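Local atomic coordinates of bifunctional GH43-CE protein (Bacteroides eggerthii, PDB entry 6MLY), a protein that probably cleaves xylosidic bonds of xylan through a family 43 glycoside hydrolase module and carries a second, carbohydrate esterase module. Residues G357-S362 with K497-Y502; G393-L398 with F492-K497; Y405-V410 with V420-E425. One frame throughout, in Å; residues are numbered along the deposited sequence.

Overall arrangement
All three contacts lie in the concanavalin A-like beta sandwich. Contact 1 is a surface contact in which two loops meet by van der Waals packing of M359 and V499 on the opposing backbone, with no hydrogen bond between the segments. Contact 2 is buried and shares K497 with it, with centres about 7 Å apart; here backbone hydrogen bonds and an aromatic cluster join the beginning of strand 395-401 to the chain following strand 488-491. Contact 3, about 11 Å from contact 2 between centres, is a buried beta hairpin held by backbone hydrogen bonds, one of them weak. Contacts 2 and 3 belong to one sheet, and Q407 meets both F395 and Y494.

Contact 1: residues G357-S362 with K497-Y502; sequences GRMETS and KEVGGY
The end of the M359 side chain packs against the carbonyl of K497, SD and CE of M359 each 3.5 Å from K497 O. The bend at chi3 (60°) turns the methyl CE of M359 back over the K497 backbone, 3.7 Å from K497 CA. A long, flexible, unbranched thioether suits this place, since it can follow a peptide surface without needing a polar partner. The K497 side chain leaves in another direction, toward a weak, long ion pair with E392. E498 takes part mainly through its backbone, its N lying 4.3 Å from M359 CG, while its side chain sets out away from 357-362. The two segments run in nearly opposite directions here, and both are connections between the two sheets of a concanavalin A-like sandwich: 357-362 comes after strand 352-355, whereas the chain from K497 onward leads into strand 502-511, the neighbour of 352-355 in the seven-stranded sheet. V499 is the residue of 497-502 whose CB is directed at 357-362. Its CG1, set beside its own backbone N and anti to the carbonyl carbon (chi1 -50°), rests 3.7 Å from R358 N and 4.0 Å from M359 CG. R358 itself turns away: NH1 forms a salt bridge with E360 OE2 at 3.1 Å, on the syn lone pair, while NH2 hydrogen-bonds L84 O and forms a salt bridge with D85, tying the loop to the family 43 module. At G500 a CB would be jammed against the carbonyl O of V499 at these backbone angles (phi 116°), which calls for glycine. G501 is backbone-bonded to T356.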
loop_
_atom_site.group_PDB
_atom_site.type_symbol
_atom_site.label_atom_id
_atom_site.label_comp_id
_atom_site.label_asym_id
_atom_site.label_seq_id
_atom_site.Cartn_x
_atom_site.Cartn_y
_atom_site.Cartn_z
ATOM N N GLY A 357 -18.189 14.168 -16.181
ATOM C CA GLY A 357 -19.591 14.187 -16.615
ATOM C C GLY A 357 -20.589 14.452 -15.492
ATOM O O GLY A 357 -21.723 14.853 -15.765
ATOM N N ARG A 358 -20.179 14.237 -14.235
ATOM C CA ARG A 358 -21.100 14.138 -13.099
ATOM C C ARG A 358 -20.358 14.518 -11.807
ATOM O O ARG A 358 -19.164 14.231 -11.662
ATOM C CB ARG A 358 -21.657 12.710 -13.051
ATOM C CG ARG A 358 -22.668 12.447 -11.943
ATOM C CD ARG A 358 -22.549 11.046 -11.364
ATOM N NE ARG A 358 -23.122 10.016 -12.222
ATOM C CZ ARG A 358 -22.887 8.709 -12.107
ATOM N NH1 ARG A 358 -21.932 8.267 -11.305
ATOM N NH2 ARG A 358 -23.611 7.846 -12.798
ATOM N N MET A 359 -21.077 15.169 -10.882
ATOM C CA MET A 359 -20.568 15.507 -9.539
ATOM C C MET A 359 -20.750 14.292 -8.622
ATOM O O MET A 359 -21.835 13.712 -8.567
ATOM C CB MET A 359 -21.323 16.696 -8.937
ATOM C CG MET A 359 -21.269 17.948 -9.788
ATOM S SD MET A 359 -22.525 19.169 -9.324
ATOM C CE MET A 359 -22.077 19.500 -7.620
ATOM N N GLU A 360 -19.690 13.922 -7.895
ATOM C CA GLU A 360 -19.683 12.716 -7.069
ATOM C C GLU A 360 -19.575 13.093 -5.584
ATOM O O GLU A 360 -19.064 14.163 -5.240
ATOM C CB GLU A 360 -18.527 11.806 -7.490
ATOM C CG GLU A 360 -18.527 11.455 -8.971
ATOM C CD GLU A 360 -19.570 10.444 -9.438
ATOM O OE1 GLU A 360 -20.438 10.044 -8.623
ATOM O OE2 GLU A 360 -19.513 10.053 -10.628
ATOM N N THR A 361 -20.086 12.207 -4.719
ATOM C CA THR A 361 -19.923 12.281 -3.258
ATOM C C THR A 361 -18.962 11.188 -2.770
ATOM O O THR A 361 -18.533 11.204 -1.621
ATOM C CB THR A 361 -21.260 12.095 -2.528
ATOM O OG1 THR A 361 -22.319 12.563 -3.365
ATOM C CG2 THR A 361 -21.295 12.806 -1.193
ATOM N N SER A 362 -18.670 10.227 -3.652
ATOM C CA SER A 362 -17.875 9.048 -3.352
ATOM C C SER A 362 -16.880 8.822 -4.494
ATOM O O SER A 362 -17.219 9.024 -5.667
ATOM C CB SER A 362 -18.767 7.840 -3.154
ATOM O OG SER A 362 -18.005 6.667 -2.904
ATOM N N LYS A 497 -17.946 19.620 -7.648
ATOM C CA LYS A 497 -18.687 20.889 -7.742
ATOM C C LYS A 497 -19.062 21.235 -9.194
ATOM O O LYS A 497 -20.155 21.765 -9.425
ATOM C CB LYS A 497 -17.879 22.021 -7.098
ATOM C CG LYS A 497 -18.059 22.150 -5.590
ATOM C CD LYS A 497 -17.322 23.320 -4.971
ATOM C CE LYS A 497 -15.897 22.987 -4.582
ATOM N NZ LYS A 497 -15.258 24.099 -3.841
ATOM N N GLU A 498 -18.176 20.950 -10.159
ATOM C CA GLU A 498 -18.257 21.549 -11.501
ATOM C C GLU A 498 -17.813 20.538 -12.567
ATOM O O GLU A 498 -16.681 20.049 -12.529
ATOM C CB GLU A 498 -17.387 22.808 -11.519
ATOM C CG GLU A 498 -17.783 23.830 -12.567
ATOM C CD GLU A 498 -17.164 25.211 -12.386
ATOM O OE1 GLU A 498 -16.457 25.438 -11.370
ATOM O OE2 GLU A 498 -17.390 26.063 -13.264
ATOM N N VAL A 499 -18.707 20.249 -13.526
ATOM C CA VAL A 499 -18.460 19.250 -14.579
ATOM C C VAL A 499 -17.892 19.955 -15.814
ATOM O O VAL A 499 -18.126 21.147 -16.008
ATOM C CB VAL A 499 -19.727 18.443 -14.939
ATOM C CG1 VAL A 499 -20.413 17.877 -13.705
ATOM C CG2 VAL A 499 -20.718 19.237 -15.782
ATOM N N GLY A 500 -17.168 19.186 -16.642
ATOM C CA GLY A 500 -16.619 19.642 -17.924
ATOM C C GLY A 500 -15.097 19.634 -17.950
ATOM O O GLY A 500 -14.498 19.447 -19.008
ATOM N N GLY A 501 -14.474 19.857 -16.786
ATOM C CA GLY A 501 -13.023 19.853 -16.639
ATOM C C GLY A 501 -12.417 18.509 -17.010
ATOM O O GLY A 501 -13.082 17.476 -16.916
ATOM N N TYR A 502 -11.143 18.538 -17.419
ATOM C CA TYR A 502 -10.415 17.365 -17.898
ATOM C C TYR A 502 -9.018 17.315 -17.269
ATOM O O TYR A 502 -8.596 18.255 -16.604
ATOM C CB TYR A 502 -10.338 17.381 -19.428
ATOM C CG TYR A 502 -9.707 18.618 -20.016
ATOM C CD1 TYR A 502 -8.363 18.644 -20.353
ATOM C CD2 TYR A 502 -10.456 19.762 -20.250
ATOM C CE1 TYR A 502 -7.777 19.777 -20.897
ATOM C CE2 TYR A 502 -9.886 20.902 -20.795
ATOM C CZ TYR A 502 -8.540 20.910 -21.118
ATOM O OH TYR A 502 -7.968 22.024 -21.656
#

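Contact 2: residues G393-L398 with F492-K497; sequences GDFAGL and FNYATK
F395 and Y494 form a single antiparallel bridge of the hydrogen-bonded kind. F395 N reaches Y494 O at 2.9 Å, and Y494 N reaches F395 O at 3.1 Å from above the carbonyl plane. Two residues away, F492 N donates to G397 O at 3.2 Å, with a weak return bond. This extends the antiparallel pairing of strands 488-491 and 395-401 in the concanavalin A-like sandwich. G393 O accepts from T496 OG1 at 2.8 Å and weakly from T496 N; a CB at G393 would hit T496 OG1, so glycine fits. N493 ND2 is satisfied by L354 O; Y494 OH and Q407 NE2 are weakly bonded.

In the aromatic cluster of F395, F492 and Y494, F492 CE2 stands over the centre of the F395 ring in a T-shaped pair (planes at 85°). With F492 CG between its backbone N and carbonyl carbon (chi1 67°), one ring face lies 3.4 Å from G397 N. An alanine in place of F492 would probably open a gap beside the F395 face and leave G397 without its packing partner. Weak bonds to G393 O and F492 O suggest that this buried junction relies on its rings as much as on polar pairs.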
loop_
_atom_site.group_PDB
_atom_site.type_symbol
_atom_site.label_atom_id
_atom_site.label_comp_id
_atom_site.label_asym_id
_atom_site.label_seq_id
_atom_site.Cartn_x
_atom_site.Cartn_y
_atom_site.Cartn_z
ATOM N N GLY A 393 -12.981 21.960 -7.803
ATOM C CA GLY A 393 -13.503 20.811 -7.058
ATOM C C GLY A 393 -13.172 19.466 -7.693
ATOM O O GLY A 393 -13.510 18.425 -7.123
ATOM N N ASP A 394 -12.521 19.475 -8.864
ATOM C CA ASP A 394 -12.135 18.232 -9.549
ATOM C C ASP A 394 -10.920 17.629 -8.830
ATOM O O ASP A 394 -10.186 18.330 -8.130
ATOM C CB ASP A 394 -11.860 18.455 -11.043
ATOM C CG ASP A 394 -13.094 18.885 -11.862
ATOM O OD1 ASP A 394 -14.148 19.116 -11.230
ATOM O OD2 ASP A 394 -12.992 18.976 -13.132
ATOM N N PHE A 395 -10.728 16.320 -9.017
ATOM C CA PHE A 395 -9.697 15.560 -8.323
ATOM C C PHE A 395 -9.227 14.420 -9.232
ATOM O O PHE A 395 -9.984 13.500 -9.487
ATOM C CB PHE A 395 -10.253 15.063 -6.985
ATOM C CG PHE A 395 -9.271 14.376 -6.069
ATOM C CD1 PHE A 395 -7.902 14.585 -6.181
ATOM C CD2 PHE A 395 -9.729 13.546 -5.059
ATOM C CE1 PHE A 395 -7.016 13.952 -5.322
ATOM C CE2 PHE A 395 -8.842 12.915 -4.201
ATOM C CZ PHE A 395 -7.487 13.119 -4.332
ATOM N N ALA A 396 -7.980 14.505 -9.714
ATOM C CA ALA A 396 -7.453 13.593 -10.732
ATOM C C ALA A 396 -6.023 13.179 -10.384
ATOM O O ALA A 396 -5.156 14.030 -10.256
ATOM C CB ALA A 396 -7.496 14.261 -12.082
ATOM N N GLY A 397 -5.787 11.864 -10.272
ATOM C CA GLY A 397 -4.470 11.341 -9.937
ATOM C C GLY A 397 -4.358 9.843 -10.166
ATOM O O GLY A 397 -4.985 9.292 -11.075
ATOM N N LEU A 398 -3.534 9.201 -9.328
ATOM C CA LEU A 398 -3.266 7.760 -9.348
ATOM C C LEU A 398 -3.774 7.161 -8.031
ATOM O O LEU A 398 -3.682 7.812 -6.988
ATOM C CB LEU A 398 -1.757 7.547 -9.513
ATOM C CG LEU A 398 -1.287 6.101 -9.647
ATOM C CD1 LEU A 398 -1.603 5.561 -11.033
ATOM C CD2 LEU A 398 0.202 5.988 -9.366
ATOM N N PHE A 492 -7.693 8.284 -12.452
ATOM C CA PHE A 492 -9.011 8.856 -12.157
ATOM C C PHE A 492 -9.004 10.372 -12.389
ATOM O O PHE A 492 -7.951 10.975 -12.557
ATOM C CB PHE A 492 -9.445 8.501 -10.731
ATOM C CG PHE A 492 -8.627 9.123 -9.628
ATOM C CD1 PHE A 492 -7.502 8.486 -9.127
ATOM C CD2 PHE A 492 -9.000 10.336 -9.067
ATOM C CE1 PHE A 492 -6.763 9.055 -8.101
ATOM C CE2 PHE A 492 -8.257 10.905 -8.043
ATOM C CZ PHE A 492 -7.138 10.265 -7.564
ATOM N N ASN A 493 -10.214 10.945 -12.418
ATOM C CA ASN A 493 -10.469 12.366 -12.595
ATOM C C ASN A 493 -11.977 12.612 -12.501
ATOM O O ASN A 493 -12.698 12.348 -13.456
ATOM C CB ASN A 493 -9.978 12.908 -13.943
ATOM C CG ASN A 493 -10.318 14.373 -14.141
ATOM O OD1 ASN A 493 -10.568 15.097 -13.177
ATOM N ND2 ASN A 493 -10.331 14.824 -15.385
ATOM N N TYR A 494 -12.438 13.150 -11.367
ATOM C CA TYR A 494 -13.864 13.357 -11.153
ATOM C C TYR A 494 -14.121 14.682 -10.440
ATOM O O TYR A 494 -13.241 15.204 -9.782
ATOM C CB TYR A 494 -14.453 12.219 -10.326
ATOM C CG TYR A 494 -13.887 12.087 -8.937
ATOM C CD1 TYR A 494 -14.622 12.482 -7.832
ATOM C CD2 TYR A 494 -12.633 11.540 -8.721
ATOM C CE1 TYR A 494 -14.123 12.347 -6.547
ATOM C CE2 TYR A 494 -12.120 11.393 -7.443
ATOM C CZ TYR A 494 -12.870 11.795 -6.350
ATOM O OH TYR A 494 -12.379 11.652 -5.085
ATOM N N ALA A 495 -15.365 15.163 -10.557
ATOM C CA ALA A 495 -15.790 16.456 -10.046
ATOM C C ALA A 495 -16.648 16.290 -8.786
ATOM O O ALA A 495 -17.386 15.310 -8.655
ATOM C CB ALA A 495 -16.555 17.190 -11.116
ATOM N N THR A 496 -16.538 17.272 -7.880
ATOM C CA THR A 496 -17.400 17.409 -6.707
ATOM C C THR A 496 -18.356 18.599 -6.879
ATOM O O THR A 496 -19.447 18.584 -6.309
ATOM C CB THR A 496 -16.576 17.567 -5.421
ATOM O OG1 THR A 496 -15.774 18.744 -5.536
ATOM C CG2 THR A 496 -15.689 16.374 -5.136
ATOM N N LYS A 497 -17.946 19.620 -7.648
ATOM C CA LYS A 497 -18.687 20.889 -7.742
ATOM C C LYS A 497 -19.062 21.235 -9.194
ATOM O O LYS A 497 -20.155 21.765 -9.425
ATOM C CB LYS A 497 -17.879 22.021 -7.098
ATOM C CG LYS A 497 -18.059 22.150 -5.590
ATOM C CD LYS A 497 -17.322 23.320 -4.971
ATOM C CE LYS A 497 -15.897 22.987 -4.582
ATOM N NZ LYS A 497 -15.258 24.099 -3.841
#

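Contact 3: residues Y405-V410 with V420-E425; sequences YGQVGV and VMVNGE
G409 and V420 exchange backbone hydrogen bonds, G409 N to V420 O at 2.9 Å and V420 N to G409 O at 2.8 Å. Farther along the antiparallel hairpin, Q407 N donates to V422 O at 3.1 Å; the return bond from V422 N is weak. A further backbone bond runs from G424 N to Y405 O at 3.0 Å.

Packing adds a second kind of hold. Y405 CG lies between its backbone N and carbonyl carbon (chi1 55°), and G424 CA sits over one face of the ring, 4.1 Å above its plane and toward the rim; a CB there would run into Y405 CE2, so glycine fits. Q407 and V422 lie side by side, Q407 OE1 3.5 Å from V422 CB, while Q407 NE2 bonds Y494 OH weakly. Branched V420 and V422 suit extended strand backbone.

Polar side chains supply a third kind, at N423 and E425. N423 OD1 accepts from E425 N at 3.0 Å, forming an Asx turn, while N423 ND2 donates to E425 OE2 at 3.2 Å and also to N473 OD1. E425 OE2 has a further donor in K476 N.

V408, M421 and N423 face the other sheet of the sandwich, V408 against I471 and F444 and M421 against N473, whereas Q407 and V422 touch F395 on the opposite face. Within its own sheet, strand 395-401 flanks 406-411 and strand 430-436 flanks 418-423.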
loop_
_atom_site.group_PDB
_atom_site.type_symbol
_atom_site.label_atom_id
_atom_site.label_comp_id
_atom_site.label_asym_id
_atom_site.label_seq_id
_atom_site.Cartn_x
_atom_site.Cartn_y
_atom_site.Cartn_z
ATOM N N TYR A 405 -9.066 2.236 -0.140
ATOM C CA TYR A 405 -8.230 2.724 -1.242
ATOM C C TYR A 405 -7.207 3.734 -0.720
ATOM O O TYR A 405 -7.253 4.117 0.446
ATOM C CB TYR A 405 -9.090 3.378 -2.328
ATOM C CG TYR A 405 -9.998 4.481 -1.844
ATOM C CD1 TYR A 405 -11.338 4.238 -1.594
ATOM C CD2 TYR A 405 -9.527 5.769 -1.635
ATOM C CE1 TYR A 405 -12.185 5.239 -1.148
ATOM C CE2 TYR A 405 -10.362 6.783 -1.191
ATOM C CZ TYR A 405 -11.699 6.517 -0.947
ATOM O OH TYR A 405 -12.544 7.496 -0.510
ATOM N N GLY A 406 -6.310 4.162 -1.617
ATOM C CA GLY A 406 -5.382 5.263 -1.385
ATOM C C GLY A 406 -5.181 6.081 -2.647
ATOM O O GLY A 406 -4.849 5.531 -3.682
ATOM N N GLN A 407 -5.380 7.403 -2.542
ATOM C CA GLN A 407 -5.284 8.336 -3.670
ATOM C C GLN A 407 -3.997 9.155 -3.563
ATOM O O GLN A 407 -3.367 9.197 -2.515
ATOM C CB GLN A 407 -6.491 9.275 -3.694
ATOM C CG GLN A 407 -7.805 8.558 -3.970
ATOM C CD GLN A 407 -9.004 9.468 -3.850
ATOM O OE1 GLN A 407 -9.225 10.111 -2.822
ATOM N NE2 GLN A 407 -9.806 9.505 -4.905
ATOM N N VAL A 408 -3.623 9.774 -4.685
ATOM C CA VAL A 408 -2.637 10.847 -4.749
ATOM C C VAL A 408 -2.855 11.583 -6.074
ATOM O O VAL A 408 -2.770 10.961 -7.140
ATOM C CB VAL A 408 -1.188 10.336 -4.612
ATOM C CG1 VAL A 408 -0.768 9.441 -5.768
ATOM C CG2 VAL A 408 -0.209 11.489 -4.457
ATOM N N GLY A 409 -3.157 12.888 -6.000
ATOM C CA GLY A 409 -3.572 13.657 -7.176
ATOM C C GLY A 409 -3.652 15.154 -6.925
ATOM O O GLY A 409 -3.420 15.632 -5.813
ATOM N N VAL A 410 -3.995 15.886 -7.990
ATOM C CA VAL A 410 -4.125 17.335 -7.980
ATOM C C VAL A 410 -5.603 17.698 -7.807
ATOM O O VAL A 410 -6.386 17.602 -8.742
ATOM C CB VAL A 410 -3.539 17.949 -9.267
ATOM C CG1 VAL A 410 -3.908 19.418 -9.424
ATOM C CG2 VAL A 410 -2.030 17.765 -9.325
ATOM N N VAL A 420 -2.224 16.333 -3.329
ATOM C CA VAL A 420 -2.906 15.784 -2.152
ATOM C C VAL A 420 -2.794 14.251 -2.167
ATOM O O VAL A 420 -2.821 13.631 -3.225
ATOM C CB VAL A 420 -4.378 16.248 -2.119
ATOM C CG1 VAL A 420 -5.211 15.467 -1.114
ATOM C CG2 VAL A 420 -4.500 17.742 -1.858
ATOM N N MET A 421 -2.637 13.665 -0.972
ATOM C CA MET A 421 -2.874 12.252 -0.722
ATOM C C MET A 421 -4.108 12.115 0.171
ATOM O O MET A 421 -4.305 12.900 1.089
ATOM C CB MET A 421 -1.705 11.569 -0.004
ATOM C CG MET A 421 -2.160 10.329 0.761
ATOM S SD MET A 421 -0.846 9.328 1.482
ATOM C CE MET A 421 -1.665 7.730 1.507
ATOM N N VAL A 422 -4.898 11.072 -0.094
ATOM C CA VAL A 422 -5.992 10.649 0.760
ATOM C C VAL A 422 -5.732 9.192 1.167
ATOM O O VAL A 422 -5.169 8.412 0.387
ATOM C CB VAL A 422 -7.348 10.818 0.045
ATOM C CG1 VAL A 422 -8.505 10.269 0.867
ATOM C CG2 VAL A 422 -7.611 12.268 -0.337
ATOM N N ASN A 423 -6.135 8.841 2.396
ATOM C CA ASN A 423 -6.097 7.466 2.894
ATOM C C ASN A 423 -7.515 7.051 3.307
ATOM O O ASN A 423 -8.027 7.514 4.326
ATOM C CB ASN A 423 -5.097 7.305 4.042
ATOM C CG ASN A 423 -5.028 5.893 4.582
ATOM O OD1 ASN A 423 -6.041 5.332 4.990
ATOM N ND2 ASN A 423 -3.834 5.320 4.607
ATOM N N GLY A 424 -8.118 6.154 2.513
ATOM C CA GLY A 424 -9.500 5.695 2.699
ATOM C C GLY A 424 -9.602 4.338 3.383
ATOM O O GLY A 424 -10.609 3.653 3.214
ATOM N N GLU A 425 -8.578 3.957 4.161
ATOM C CA GLU A 425 -8.590 2.732 4.974
ATOM C C GLU A 425 -9.860 2.689 5.828
ATOM O O GLU A 425 -10.625 1.730 5.761
ATOM C CB GLU A 425 -7.377 2.655 5.902
ATOM C CG GLU A 425 -6.117 2.172 5.215
ATOM C CD GLU A 425 -4.955 1.923 6.159
ATOM O OE1 GLU A 425 -5.174 1.291 7.215
ATOM O OE2 GLU A 425 -3.834 2.360 5.834
#